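PDB 4M9C: bacterial transferase hexapeptide (Three repeats) family protein from Acinetobacter baumannii, which probably transfers an acetyl group from acetyl-CoA to a UDP-linked amino sugar in the biosynthesis of UDP-N,N'-diacetylbacillosamine. Local coordinates for residues L111-I122 against F128-D139; M18-P26 against H90-T98. One frame throughout, in Å; residues are numbered along the deposited sequence.

How the interactions relate
The two contacts follow one another along the chain and lie on neighbouring parts of it, with centres about 15 Å apart. Interaction 2 comes first: it sets helix 14-24 of the N-terminal Rossmann-like domain against residues 90-98, the connection that leads into the left-handed beta-helix. Interaction 1 follows in the beta-helix itself, where residues 111-122 and 128-139 stack as successive coils with parallel strands. The two are in direct touch. Val93 O accepts a probable hydrogen bond from Leu112 N, and Asn97 OD1 one from Phe115 N, so the connection already runs beside the coil of 111-122. Residues of both also meet the third subunit, so both lie near the trimer interface.

Interaction 1. Residues L111-I122 against F128-D139; sequences LLCPFTCLTSNI and FHANIYSYVAHD
Asn131 O is gripped twice by Ser134, by OG at 2.7 Å and more loosely by N, while the methyl CG2 of Thr116 rests on it from the adjoining coil. The two coils belong to a left-handed beta-helix and pair in parallel, Leu111 beside His129 and Cys117 beside Tyr135. Ala130 N gives an almost straight bond to Leu111 O (2.9 Å, 177°), and Ala130 O takes Cys113 N, so Ala130 is tied through both its N and its O to the two residues flanking Leu112. Inside the coil small and branched residues stack: Leu112 CD2 lies on Ala130 CB, and Leu118 CD1 runs alongside Val136 CG2 at 3.7 Å. On the other face, Leu111 CD2 sits over the His129 ring.

At the corners, type II turns put Phe115 and Tyr133 at positive phi. Pro114, whose ring favours the preceding turn position, offers its O to Tyr133 N. Nearly equal first torsions, with CG anti to the carbonyl carbon (-58° and -56°), turn both rings the same way; they are nearly parallel but slid apart, centroids 4.8 Å, and Phe115 CB lies over a face of Tyr133. Tyr133 OH bonds to Phe115 O of the third subunit. At the far corner, Asp139 OD1 forms a salt bridge with Lys15 of the second subunit, whereas OD2 receives His138 ND1 at 2.7 Å, close to the imidazole plane.

Interaction 2. Residues M18-P26 against H90-T98; sequences MPLVRQQFP and HLAVQSTNT
Helix 14-24, the first helix of the Rossmann-like N-terminal domain, packs its last turns against the extended connection that leaves strand 89-90. Across this seam Gln24 supplies a direct polar tie: its OE1 accepts Gln94 N at 2.8 Å with an N-H...O angle of 162°, although the donor stands well above the plane of the amide rather than within it. A bend at the second torsion (chi2 79°) folds the flexible glutamine back over the connection, which is how a helix residue can reach a backbone N-H of the connection. Beside it one water bridges two carbonyls, donating to Leu20 O at 2.8 Å and to Gln94 O at 2.6 Å; Leu20 O meanwhile keeps its helical bond from Gln24 N.

Behind these polar links the helix shows the connection an apolar side; in the same Rossmann-like domain the helix also lies on strand 3-8, where Val21 touches Val7. Val21 CG2, anti to its own N, meets Val93 CG2 at 4.0 Å and, more loosely, Leu91 CD1. Leu20 CB touches Val93 CG1 at 3.8 Å. Just past the helix end Phe25 swings back so that its CZ reaches Leu91 CD2 at 3.7 Å, the branch coming obliquely to the ring; Ile5 of strand 3-8 touches both residues.

Farther along, Leu20 CD2 lies against Ser95 OG, whose hydroxyl is bonded to Leu112 O, in strand 111-112 of the beta-helix. Ser95 also opens a type I turn, in which Thr98 OG1 accepts Ser95 N at 3.2 Å and Thr98 N bonds to Ser95 O.

Interaction 1. Residues L111-I122 against F128-D139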
loop_
_atom_site.group_PDB
_atom_site.type_symbol
_atom_site.label_atom_id
_atom_site.label_comp_id
_atom_site.label_asym_id
_atom_site.label_seq_id
_atom_site.Cartn_x
_atom_site.Cartn_y
_atom_site.Cartn_z
ATOM N N LEU A 111 -7.237 2.889 -16.167
ATOM C CA LEU A 111 -7.375 1.608 -15.500
ATOM C C LEU A 111 -6.699 1.711 -14.138
ATOM O O LEU A 111 -5.477 1.806 -14.059
ATOM C CB LEU A 111 -6.712 0.513 -16.337
ATOM C CG LEU A 111 -6.556 -0.842 -15.644
ATOM C CD1 LEU A 111 -7.912 -1.464 -15.358
ATOM C CD2 LEU A 111 -5.708 -1.770 -16.494
ATOM N N LEU A 112 -7.491 1.721 -13.068
ATOM C CA LEU A 112 -6.939 1.896 -11.721
ATOM C C LEU A 112 -7.183 0.638 -10.904
ATOM O O LEU A 112 -8.322 0.335 -10.551
ATOM C CB LEU A 112 -7.564 3.121 -11.033
ATOM C CG LEU A 112 -7.560 4.397 -11.890
ATOM C CD1 LEU A 112 -8.421 5.529 -11.271
ATOM C CD2 LEU A 112 -6.155 4.872 -12.161
ATOM N N CYS A 113 -6.109 -0.081 -10.593
ATOM C CA CYS A 113 -6.212 -1.364 -9.915
ATOM C C CYS A 113 -6.398 -1.198 -8.396
ATOM O O CYS A 113 -6.407 -0.079 -7.885
ATOM C CB CYS A 113 -4.986 -2.224 -10.261
ATOM S SG CYS A 113 -4.853 -2.568 -12.072
ATOM N N PRO A 114 -6.573 -2.315 -7.674
ATOM C CA PRO A 114 -6.804 -2.241 -6.227
ATOM C C PRO A 114 -5.713 -1.501 -5.448
ATOM O O PRO A 114 -4.523 -1.617 -5.756
ATOM C CB PRO A 114 -6.857 -3.712 -5.816
ATOM C CG PRO A 114 -7.456 -4.390 -7.043
ATOM C CD PRO A 114 -6.794 -3.677 -8.199
ATOM N N PHE A 115 -6.144 -0.747 -4.446
ATOM C CA PHE A 115 -5.259 0.025 -3.570
ATOM C C PHE A 115 -4.534 1.163 -4.273
ATOM O O PHE A 115 -3.444 1.571 -3.858
ATOM C CB PHE A 115 -4.255 -0.880 -2.832
ATOM C CG PHE A 115 -4.911 -1.932 -2.001
ATOM C CD1 PHE A 115 -5.478 -1.608 -0.772
ATOM C CD2 PHE A 115 -5.002 -3.238 -2.458
ATOM C CE1 PHE A 115 -6.114 -2.578 -0.002
ATOM C CE2 PHE A 115 -5.629 -4.208 -1.696
ATOM C CZ PHE A 115 -6.184 -3.880 -0.462
ATOM N N THR A 116 -5.132 1.687 -5.331
ATOM C CA THR A 116 -4.556 2.862 -5.974
ATOM C C THR A 116 -5.120 4.137 -5.374
ATOM O O THR A 116 -6.209 4.143 -4.800
ATOM C CB THR A 116 -4.808 2.894 -7.483
ATOM O OG1 THR A 116 -6.153 2.473 -7.754
ATOM C CG2 THR A 116 -3.803 1.989 -8.210
ATOM N N CYS A 117 -4.383 5.225 -5.542
ATOM C CA CYS A 117 -4.751 6.486 -4.934
ATOM C C CYS A 117 -4.300 7.637 -5.811
ATOM O O CYS A 117 -3.136 7.708 -6.196
ATOM C CB CYS A 117 -4.104 6.604 -3.554
ATOM S SG CYS A 117 -4.569 8.125 -2.631
ATOM N N LEU A 118 -5.234 8.521 -6.141
ATOM C CA LEU A 118 -4.930 9.777 -6.817
ATOM C C LEU A 118 -5.369 10.886 -5.858
ATOM O O LEU A 118 -6.521 10.891 -5.416
ATOM C CB LEU A 118 -5.736 9.869 -8.112
ATOM C CG LEU A 118 -5.226 9.325 -9.457
ATOM C CD1 LEU A 118 -4.088 8.296 -9.366
ATOM C CD2 LEU A 118 -6.383 8.792 -10.273
ATOM N N THR A 119 -4.476 11.813 -5.509
ATOM C CA THR A 119 -4.841 12.829 -4.521
ATOM C C THR A 119 -5.569 14.032 -5.143
ATOM O O THR A 119 -6.684 13.877 -5.615
ATOM C CB THR A 119 -3.662 13.238 -3.609
ATOM O OG1 THR A 119 -2.619 13.841 -4.381
ATOM C CG2 THR A 119 -3.109 12.015 -2.860
ATOM N N SER A 120 -4.959 15.215 -5.151
ATOM C CA SER A 120 -5.667 16.421 -5.598
ATOM C C SER A 120 -4.919 17.276 -6.624
ATOM O O SER A 120 -3.698 17.397 -6.571
ATOM C CB SER A 120 -6.015 17.307 -4.391
ATOM O OG SER A 120 -6.799 16.593 -3.458
ATOM N N ASN A 121 -5.674 17.895 -7.529
ATOM C CA ASN A 121 -5.112 18.843 -8.484
ATOM C C ASN A 121 -4.125 18.134 -9.391
ATOM O O ASN A 121 -2.930 18.423 -9.379
ATOM C CB ASN A 121 -4.441 20.008 -7.757
ATOM C CG ASN A 121 -5.443 20.881 -7.027
ATOM O OD1 ASN A 121 -5.989 21.825 -7.591
ATOM N ND2 ASN A 121 -5.723 20.535 -5.786
ATOM N N ILE A 122 -4.655 17.193 -10.160
ATOM C CA ILE A 122 -3.858 16.281 -10.963
ATOM C C ILE A 122 -4.467 16.245 -12.346
ATOM O O ILE A 122 -5.686 16.253 -12.493
ATOM C CB ILE A 122 -3.896 14.861 -10.369
ATOM C CG1 ILE A 122 -3.029 14.800 -9.110
ATOM C CG2 ILE A 122 -3.464 13.805 -11.411
ATOM C CD1 ILE A 122 -3.392 13.671 -8.190
ATOM N N PHE A 128 -4.138 5.858 -19.203
ATOM C CA PHE A 128 -3.293 5.701 -18.027
ATOM C C PHE A 128 -3.571 4.371 -17.344
ATOM O O PHE A 128 -4.730 3.967 -17.193
ATOM C CB PHE A 128 -3.561 6.846 -17.051
ATOM C CG PHE A 128 -2.753 6.783 -15.798
ATOM C CD1 PHE A 128 -1.369 6.824 -15.847
ATOM C CD2 PHE A 128 -3.381 6.749 -14.554
ATOM C CE1 PHE A 128 -0.610 6.787 -14.678
ATOM C CE2 PHE A 128 -2.640 6.728 -13.376
ATOM C CZ PHE A 128 -1.240 6.742 -13.437
ATOM N N HIS A 129 -2.502 3.688 -16.947
ATOM C CA HIS A 129 -2.604 2.421 -16.231
ATOM C C HIS A 129 -1.889 2.537 -14.894
ATOM O O HIS A 129 -0.682 2.810 -14.847
ATOM C CB HIS A 129 -1.970 1.287 -17.033
ATOM C CG HIS A 129 -2.871 0.697 -18.073
ATOM N ND1 HIS A 129 -2.772 -0.616 -18.479
ATOM C CD2 HIS A 129 -3.890 1.237 -18.788
ATOM C CE1 HIS A 129 -3.691 -0.863 -19.398
ATOM N NE2 HIS A 129 -4.379 0.246 -19.606
ATOM N N ALA A 130 -2.633 2.334 -13.810
ATOM C CA ALA A 130 -2.066 2.329 -12.464
ATOM C C ALA A 130 -2.336 0.971 -11.846
ATOM O O ALA A 130 -3.475 0.661 -11.500
ATOM C CB ALA A 130 -2.707 3.398 -11.620
ATOM N N ASN A 131 -1.302 0.154 -11.716
ATOM C CA ASN A 131 -1.469 -1.158 -11.106
ATOM C C ASN A 131 -1.451 -1.058 -9.596
ATOM O O ASN A 131 -1.260 0.023 -9.041
ATOM C CB ASN A 131 -0.401 -2.148 -11.580
ATOM C CG ASN A 131 -0.974 -3.546 -11.828
ATOM O OD1 ASN A 131 -1.740 -4.091 -11.012
ATOM N ND2 ASN A 131 -0.623 -4.118 -12.971
ATOM N N ILE A 132 -1.655 -2.190 -8.939
ATOM C CA ILE A 132 -1.893 -2.205 -7.499
ATOM C C ILE A 132 -0.893 -1.435 -6.637
ATOM O O ILE A 132 0.330 -1.501 -6.838
ATOM C CB ILE A 132 -2.084 -3.635 -6.978
ATOM C CG1 ILE A 132 -0.876 -4.500 -7.301
ATOM C CG2 ILE A 132 -3.314 -4.266 -7.620
ATOM C CD1 ILE A 132 -1.002 -5.891 -6.707
ATOM N N TYR A 133 -1.443 -0.682 -5.693
ATOM C CA TYR A 133 -0.665 0.116 -4.732
ATOM C C TYR A 133 0.070 1.297 -5.341
ATOM O O TYR A 133 0.812 1.959 -4.638
ATOM C CB TYR A 133 0.332 -0.739 -3.937
ATOM C CG TYR A 133 -0.311 -1.890 -3.200
ATOM C CD1 TYR A 133 -0.843 -1.719 -1.922
ATOM C CD2 TYR A 133 -0.379 -3.146 -3.778
ATOM C CE1 TYR A 133 -1.428 -2.773 -1.251
ATOM C CE2 TYR A 133 -0.957 -4.202 -3.124
ATOM C CZ TYR A 133 -1.484 -4.013 -1.861
ATOM O OH TYR A 133 -2.055 -5.080 -1.216
ATOM N N SER A 134 -0.123 1.577 -6.627
ATOM C CA SER A 134 0.497 2.774 -7.190
ATOM C C SER A 134 -0.325 4.026 -6.853
ATOM O O SER A 134 -1.531 3.946 -6.604
ATOM C CB SER A 134 0.738 2.651 -8.705
ATOM O OG SER A 134 -0.476 2.596 -9.440
ATOM N N TYR A 135 0.330 5.182 -6.835
ATOM C CA TYR A 135 -0.379 6.426 -6.561
ATOM C C TYR A 135 0.206 7.617 -7.297
ATOM O O TYR A 135 1.351 7.587 -7.741
ATOM C CB TYR A 135 -0.408 6.710 -5.059
ATOM C CG TYR A 135 0.923 7.087 -4.449
ATOM C CD1 TYR A 135 1.497 8.333 -4.691
ATOM C CD2 TYR A 135 1.579 6.220 -3.587
ATOM C CE1 TYR A 135 2.715 8.697 -4.105
ATOM C CE2 TYR A 135 2.791 6.574 -3.001
ATOM C CZ TYR A 135 3.352 7.812 -3.267
ATOM O OH TYR A 135 4.551 8.157 -2.685
ATOM N N VAL A 136 -0.604 8.657 -7.440
ATOM C CA VAL A 136 -0.168 9.934 -7.983
ATOM C C VAL A 136 -0.556 11.023 -6.975
ATOM O O VAL A 136 -1.731 11.142 -6.606
ATOM C CB VAL A 136 -0.869 10.240 -9.316
ATOM C CG1 VAL A 136 -0.409 11.592 -9.857
ATOM C CG2 VAL A 136 -0.635 9.108 -10.329
ATOM N N ALA A 137 0.417 11.807 -6.530
ATOM C CA ALA A 137 0.163 12.802 -5.490
ATOM C C ALA A 137 -0.126 14.170 -6.104
ATOM O O ALA A 137 -0.319 14.273 -7.314
ATOM C CB ALA A 137 1.315 12.873 -4.531
ATOM N N HIS A 138 -0.128 15.213 -5.278
ATOM C CA HIS A 138 -0.697 16.512 -5.664
ATOM C C HIS A 138 0.089 17.246 -6.753
ATOM O O HIS A 138 1.321 17.193 -6.789
ATOM C CB HIS A 138 -0.815 17.428 -4.434
ATOM C CG HIS A 138 0.508 17.856 -3.884
ATOM N ND1 HIS A 138 1.177 18.972 -4.340
ATOM C CD2 HIS A 138 1.304 17.300 -2.942
ATOM C CE1 HIS A 138 2.321 19.095 -3.692
ATOM N NE2 HIS A 138 2.428 18.088 -2.843
ATOM N N ASP A 139 -0.639 17.934 -7.628
ATOM C CA ASP A 139 -0.042 18.827 -8.616
ATOM C C ASP A 139 0.817 18.115 -9.655
ATOM O O ASP A 139 1.779 18.677 -10.158
ATOM C CB ASP A 139 0.742 19.948 -7.918
ATOM C CG ASP A 139 -0.160 20.820 -7.044
ATOM O OD1 ASP A 139 -1.111 21.422 -7.583
ATOM O OD2 ASP A 139 0.053 20.866 -5.814
#

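Interaction 2. Residues M18-P26 against H90-T98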
loop_
_atom_site.group_PDB
_atom_site.type_symbol
_atom_site.label_atom_id
_atom_site.label_comp_id
_atom_site.label_asym_id
_atom_site.label_seq_id
_atom_site.Cartn_x
_atom_site.Cartn_y
_atom_site.Cartn_z
ATOM N N MET A 18 -10.156 -8.502 -15.802
ATOM C CA MET A 18 -11.500 -9.025 -16.057
ATOM C C MET A 18 -12.448 -8.892 -14.837
ATOM O O MET A 18 -13.546 -8.374 -14.974
ATOM C CB MET A 18 -11.470 -10.459 -16.605
ATOM C CG MET A 18 -12.855 -11.091 -16.789
ATOM S SD MET A 18 -13.830 -10.235 -18.047
ATOM C CE MET A 18 -13.191 -10.955 -19.568
ATOM N N PRO A 19 -12.036 -9.368 -13.649
ATOM C CA PRO A 19 -12.974 -9.246 -12.526
ATOM C C PRO A 19 -13.214 -7.790 -12.110
ATOM O O PRO A 19 -14.291 -7.464 -11.611
ATOM C CB PRO A 19 -12.295 -10.039 -11.403
ATOM C CG PRO A 19 -10.865 -10.201 -11.835
ATOM C CD PRO A 19 -10.885 -10.224 -13.318
ATOM N N LEU A 20 -12.234 -6.920 -12.335
ATOM C CA LEU A 20 -12.433 -5.501 -12.059
ATOM C C LEU A 20 -13.524 -4.935 -12.960
ATOM O O LEU A 20 -14.412 -4.215 -12.498
ATOM C CB LEU A 20 -11.127 -4.720 -12.262
ATOM C CG LEU A 20 -9.952 -5.118 -11.360
ATOM C CD1 LEU A 20 -8.712 -4.280 -11.684
ATOM C CD2 LEU A 20 -10.343 -4.972 -9.881
ATOM N N VAL A 21 -13.456 -5.248 -14.251
ATOM C CA VAL A 21 -14.452 -4.737 -15.182
ATOM C C VAL A 21 -15.826 -5.390 -14.955
ATOM O O VAL A 21 -16.852 -4.753 -15.172
ATOM C CB VAL A 21 -13.988 -4.826 -16.662
ATOM C CG1 VAL A 21 -13.989 -6.268 -17.157
ATOM C CG2 VAL A 21 -14.869 -3.951 -17.536
ATOM N N ARG A 22 -15.841 -6.641 -14.496
ATOM C CA ARG A 22 -17.090 -7.283 -14.087
ATOM C C ARG A 22 -17.763 -6.470 -12.989
ATOM O O ARG A 22 -18.973 -6.207 -13.054
ATOM C CB ARG A 22 -16.853 -8.709 -13.578
ATOM C CG ARG A 22 -16.486 -9.745 -14.651
ATOM C CD ARG A 22 -17.612 -9.984 -15.674
ATOM N NE ARG A 22 -18.917 -10.193 -15.046
ATOM C CZ ARG A 22 -19.344 -11.356 -14.556
ATOM N NH1 ARG A 22 -18.569 -12.435 -14.607
ATOM N NH2 ARG A 22 -20.554 -11.442 -14.008
ATOM N N GLN A 23 -16.975 -6.077 -11.985
ATOM C CA GLN A 23 -17.471 -5.286 -10.857
ATOM C C GLN A 23 -17.825 -3.860 -11.265
ATOM O O GLN A 23 -18.697 -3.246 -10.661
ATOM C CB GLN A 23 -16.434 -5.212 -9.735
ATOM C CG GLN A 23 -16.174 -6.496 -9.002
ATOM C CD GLN A 23 -15.226 -6.279 -7.833
ATOM O OE1 GLN A 23 -14.363 -7.110 -7.545
ATOM N NE2 GLN A 23 -15.382 -5.150 -7.157
ATOM N N GLN A 24 -17.124 -3.324 -12.264
ATOM C CA GLN A 24 -17.426 -1.988 -12.768
ATOM C C GLN A 24 -18.846 -1.956 -13.369
ATOM O O GLN A 24 -19.556 -0.954 -13.256
ATOM C CB GLN A 24 -16.404 -1.579 -13.831
ATOM C CG GLN A 24 -16.433 -0.101 -14.183
ATOM C CD GLN A 24 -15.717 0.733 -13.146
ATOM O OE1 GLN A 24 -14.693 0.311 -12.608
ATOM N NE2 GLN A 24 -16.259 1.913 -12.839
ATOM N N PHE A 25 -19.243 -3.063 -13.998
ATOM C CA PHE A 25 -20.542 -3.174 -14.684
ATOM C C PHE A 25 -21.280 -4.427 -14.233
ATOM O O PHE A 25 -21.456 -5.371 -15.003
ATOM C CB PHE A 25 -20.342 -3.186 -16.201
ATOM C CG PHE A 25 -19.690 -1.946 -16.718
ATOM C CD1 PHE A 25 -20.434 -0.796 -16.927
ATOM C CD2 PHE A 25 -18.332 -1.910 -16.946
ATOM C CE1 PHE A 25 -19.833 0.363 -17.374
ATOM C CE2 PHE A 25 -17.728 -0.761 -17.397
ATOM C CZ PHE A 25 -18.482 0.381 -17.605
ATOM N N PRO A 26 -21.720 -4.432 -12.972
ATOM C CA PRO A 26 -22.248 -5.626 -12.304
ATOM C C PRO A 26 -23.574 -6.141 -12.869
ATOM O O PRO A 26 -23.904 -7.314 -12.655
ATOM C CB PRO A 26 -22.431 -5.165 -10.848
ATOM C CG PRO A 26 -22.589 -3.678 -10.937
ATOM C CD PRO A 26 -21.719 -3.250 -12.092
ATOM N N HIS A 90 -14.255 3.096 -25.405
ATOM C CA HIS A 90 -13.229 2.832 -24.407
ATOM C C HIS A 90 -13.816 2.922 -23.009
ATOM O O HIS A 90 -14.455 3.908 -22.665
ATOM C CB HIS A 90 -12.107 3.851 -24.525
ATOM C CG HIS A 90 -11.437 3.859 -25.861
ATOM N ND1 HIS A 90 -10.677 2.803 -26.318
ATOM C CD2 HIS A 90 -11.404 4.800 -26.835
ATOM C CE1 HIS A 90 -10.207 3.094 -27.519
ATOM N NE2 HIS A 90 -10.634 4.300 -27.854
ATOM N N LEU A 91 -13.568 1.902 -22.198
ATOM C CA LEU A 91 -14.060 1.863 -20.829
ATOM C C LEU A 91 -13.040 2.415 -19.837
ATOM O O LEU A 91 -11.826 2.270 -20.024
ATOM C CB LEU A 91 -14.386 0.424 -20.443
ATOM C CG LEU A 91 -15.485 -0.224 -21.266
ATOM C CD1 LEU A 91 -15.556 -1.697 -20.953
ATOM C CD2 LEU A 91 -16.806 0.461 -20.949
ATOM N N ALA A 92 -13.542 3.045 -18.784
ATOM C CA ALA A 92 -12.712 3.388 -17.634
ATOM C C ALA A 92 -13.013 2.372 -16.538
ATOM O O ALA A 92 -14.176 2.060 -16.272
ATOM C CB ALA A 92 -13.015 4.813 -17.153
ATOM N N VAL A 93 -11.970 1.855 -15.903
ATOM C CA VAL A 93 -12.143 0.819 -14.898
ATOM C C VAL A 93 -11.395 1.231 -13.638
ATOM O O VAL A 93 -10.215 1.567 -13.709
ATOM C CB VAL A 93 -11.580 -0.519 -15.425
ATOM C CG1 VAL A 93 -11.627 -1.601 -14.358
ATOM C CG2 VAL A 93 -12.352 -0.957 -16.649
ATOM N N GLN A 94 -12.087 1.245 -12.500
ATOM C CA GLN A 94 -11.444 1.464 -11.210
ATOM C C GLN A 94 -11.648 0.229 -10.360
ATOM O O GLN A 94 -12.313 -0.720 -10.762
ATOM C CB GLN A 94 -12.072 2.636 -10.446
ATOM C CG GLN A 94 -12.182 3.927 -11.202
ATOM C CD GLN A 94 -13.458 4.010 -12.013
ATOM O OE1 GLN A 94 -13.429 4.389 -13.187
ATOM N NE2 GLN A 94 -14.594 3.668 -11.387
ATOM N N SER A 95 -11.100 0.260 -9.160
ATOM C CA SER A 95 -11.350 -0.794 -8.203
ATOM C C SER A 95 -12.214 -0.208 -7.116
ATOM O O SER A 95 -12.236 1.009 -6.923
ATOM C CB SER A 95 -10.039 -1.282 -7.610
ATOM O OG SER A 95 -9.186 -1.695 -8.657
ATOM N N THR A 96 -12.923 -1.075 -6.407
ATOM C CA THR A 96 -13.785 -0.636 -5.315
ATOM C C THR A 96 -13.033 0.213 -4.297
ATOM O O THR A 96 -13.547 1.221 -3.826
ATOM C CB THR A 96 -14.422 -1.836 -4.605
ATOM O OG1 THR A 96 -15.168 -2.593 -5.560
ATOM C CG2 THR A 96 -15.372 -1.372 -3.482
ATOM N N ASN A 97 -11.814 -0.180 -3.952
ATOM C CA ASN A 97 -11.107 0.554 -2.910
ATOM C C ASN A 97 -10.225 1.700 -3.421
ATOM O O ASN A 97 -9.471 2.291 -2.644
ATOM C CB ASN A 97 -10.301 -0.389 -2.003
ATOM C CG ASN A 97 -9.111 -1.020 -2.719
ATOM O OD1 ASN A 97 -8.822 -0.699 -3.872
ATOM N ND2 ASN A 97 -8.424 -1.928 -2.035
ATOM N N THR A 98 -10.312 2.010 -4.712
ATOM C CA THR A 98 -9.537 3.120 -5.277
ATOM C C THR A 98 -9.972 4.435 -4.638
ATOM O O THR A 98 -11.166 4.667 -4.433
ATOM C CB THR A 98 -9.722 3.229 -6.811
ATOM O OG1 THR A 98 -9.089 2.115 -7.460
ATOM C CG2 THR A 98 -9.114 4.527 -7.355
HETATM O O HOH W 1 -13.818 -2.804 -10.150
#